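Local coordinates for integron cassette protein VCH_CASS2 (Vibrio cholerae, PDB 3GK6) that probably binds cationic drug-like molecules as an effector-binding module encoded by a mobile integron gene cassette, at residues Y74-N79 / V106-S111. Numbering follows the deposited sequence.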
loop_
_atom_site.group_PDB
_atom_site.type_symbol
_atom_site.label_atom_id
_atom_site.label_comp_id
_atom_site.label_asym_id
_atom_site.label_seq_id
_atom_site.Cartn_x
_atom_site.Cartn_y
_atom_site.Cartn_z
ATOM N N TYR A 74 4.525 4.898 -1.195
ATOM C CA TYR A 74 3.374 4.169 -0.679
ATOM C C TYR A 74 2.784 3.255 -1.732
ATOM O O TYR A 74 2.907 3.509 -2.941
ATOM C CB TYR A 74 2.256 5.138 -0.292
ATOM C CG TYR A 74 2.615 6.126 0.779
ATOM C CD1 TYR A 74 2.385 5.834 2.122
ATOM C CD2 TYR A 74 3.157 7.364 0.452
ATOM C CE1 TYR A 74 2.699 6.759 3.112
ATOM C CE2 TYR A 74 3.474 8.294 1.433
ATOM C CZ TYR A 74 3.251 7.979 2.757
ATOM O OH TYR A 74 3.568 8.893 3.731
ATOM N N GLY A 75 2.120 2.210 -1.249
ATOM C CA GLY A 75 1.221 1.413 -2.059
ATOM C C GLY A 75 -0.186 1.599 -1.515
ATOM O O GLY A 75 -0.513 1.078 -0.459
ATOM N N LEU A 76 -1.007 2.386 -2.204
ATOM C CA LEU A 76 -2.394 2.564 -1.795
ATOM C C LEU A 76 -3.322 1.467 -2.296
ATOM O O LEU A 76 -3.219 1.019 -3.445
ATOM C CB LEU A 76 -2.936 3.903 -2.297
ATOM C CG LEU A 76 -2.943 5.123 -1.405
ATOM C CD1 LEU A 76 -1.600 5.341 -0.712
ATOM C CD2 LEU A 76 -3.359 6.326 -2.243
ATOM N N TYR A 77 -4.243 1.061 -1.427
ATOM C CA TYR A 77 -5.332 0.177 -1.791
ATOM C C TYR A 77 -6.639 0.903 -1.482
ATOM O O TYR A 77 -6.891 1.278 -0.336
ATOM C CB TYR A 77 -5.222 -1.131 -1.024
ATOM C CG TYR A 77 -3.953 -1.891 -1.366
ATOM C CD1 TYR A 77 -3.978 -2.950 -2.273
ATOM C CD2 TYR A 77 -2.727 -1.528 -0.811
ATOM C CE1 TYR A 77 -2.828 -3.644 -2.591
ATOM C CE2 TYR A 77 -1.559 -2.217 -1.122
ATOM C CZ TYR A 77 -1.622 -3.274 -2.016
ATOM O OH TYR A 77 -0.482 -3.973 -2.340
ATOM N N THR A 78 -7.454 1.118 -2.510
ATOM C CA THR A 78 -8.575 2.039 -2.382
ATOM C C THR A 78 -9.625 1.745 -3.452
ATOM O O THR A 78 -9.474 0.800 -4.240
ATOM C CB THR A 78 -8.064 3.501 -2.491
ATOM O OG1 THR A 78 -9.104 4.428 -2.144
ATOM C CG2 THR A 78 -7.559 3.788 -3.907
ATOM N N ASN A 79 -10.686 2.548 -3.470
ATOM C CA ASN A 79 -11.807 2.340 -4.390
ATOM C C ASN A 79 -12.265 0.887 -4.430
ATOM O O ASN A 79 -12.372 0.283 -5.494
ATOM C CB ASN A 79 -11.453 2.829 -5.793
ATOM C CG ASN A 79 -11.109 4.309 -5.824
ATOM O OD1 ASN A 79 -11.671 5.110 -5.069
ATOM N ND2 ASN A 79 -10.181 4.682 -6.700
ATOM N N VAL A 106 -2.097 9.754 -11.275
ATOM C CA VAL A 106 -3.306 10.240 -10.630
ATOM C C VAL A 106 -2.987 10.664 -9.197
ATOM O O VAL A 106 -2.163 10.044 -8.523
ATOM C CB VAL A 106 -4.426 9.174 -10.614
ATOM C CG1 VAL A 106 -4.742 8.700 -12.027
ATOM C CG2 VAL A 106 -4.038 8.002 -9.727
ATOM N N LYS A 107 -3.631 11.735 -8.754
ATOM C CA LYS A 107 -3.446 12.247 -7.403
ATOM C C LYS A 107 -4.563 11.732 -6.504
ATOM O O LYS A 107 -5.744 11.786 -6.873
ATOM C CB LYS A 107 -3.460 13.772 -7.435
ATOM C CG LYS A 107 -2.949 14.457 -6.189
ATOM C CD LYS A 107 -3.150 15.953 -6.330
ATOM C CE LYS A 107 -2.260 16.744 -5.400
ATOM N NZ LYS A 107 -2.447 18.212 -5.625
ATOM N N THR A 108 -4.194 11.234 -5.327
ATOM C CA THR A 108 -5.173 10.726 -4.375
ATOM C C THR A 108 -4.955 11.363 -3.004
ATOM O O THR A 108 -3.819 11.539 -2.562
ATOM C CB THR A 108 -5.081 9.184 -4.219
ATOM O OG1 THR A 108 -5.113 8.556 -5.508
ATOM C CG2 THR A 108 -6.233 8.655 -3.383
ATOM N N LYS A 109 -6.046 11.711 -2.336
ATOM C CA LYS A 109 -5.952 12.156 -0.951
ATOM C C LYS A 109 -6.356 11.007 -0.054
ATOM O O LYS A 109 -7.440 10.446 -0.211
ATOM C CB LYS A 109 -6.828 13.384 -0.694
ATOM C CG LYS A 109 -8.321 13.161 -0.885
ATOM C CD LYS A 109 -9.108 14.430 -0.573
ATOM C CE LYS A 109 -10.605 14.239 -0.784
ATOM N NZ LYS A 109 -11.389 15.430 -0.332
ATOM N N VAL A 110 -5.452 10.634 0.850
ATOM C CA VAL A 110 -5.727 9.662 1.897
ATOM C C VAL A 110 -6.248 10.429 3.111
ATOM O O VAL A 110 -5.579 11.350 3.594
ATOM C CB VAL A 110 -4.454 8.935 2.306
ATOM C CG1 VAL A 110 -4.731 7.978 3.442
ATOM C CG2 VAL A 110 -3.852 8.192 1.103
ATOM N N SER A 111 -7.435 10.060 3.591
ATOM C CA SER A 111 -8.096 10.799 4.663
ATOM C C SER A 111 -7.498 10.520 6.036
ATOM O O SER A 111 -7.025 9.427 6.322
ATOM C CB SER A 111 -9.599 10.498 4.688
ATOM O OG SER A 111 -10.282 11.211 3.670
#
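Across the interior of the antiparallel β-barrel, L76 on strand 73-78 meets T108 and V110 on strand 106-121. The two strands are not neighbours in the sheet, and no hydrogen bond joins the segments: the CA atoms of L76 and V110 lie 8.7 Å apart, and side chains alone bridge the gap. L76 does so mainly with one methyl, its CD2, which reaches CG2 of V110 at 3.9 Å and packs on both CB and CG2 of T108, at 3.9 Å each; both side chains are met tip to tip. The second branch, CD1, comes to 4.1 Å from V110 CG2, so both L76 methyls rest against one valine methyl. CG2 of T108 lies anti to its backbone N, while OG1 sits beside that N, and the contact with the threonine is made by carbon atoms. All three CA–CB bonds point across the gap. Around them, V32, C93 and F154 also touch L76, F30 touches V110 and I91 touches T108. On the other side of strand 73-78, Y77 packs edge-to-face with W132 and hydrogen-bonds E155. Such methyl-to-methyl contacts between non-adjacent strands are characteristic of the apolar core of a closed β-barrel.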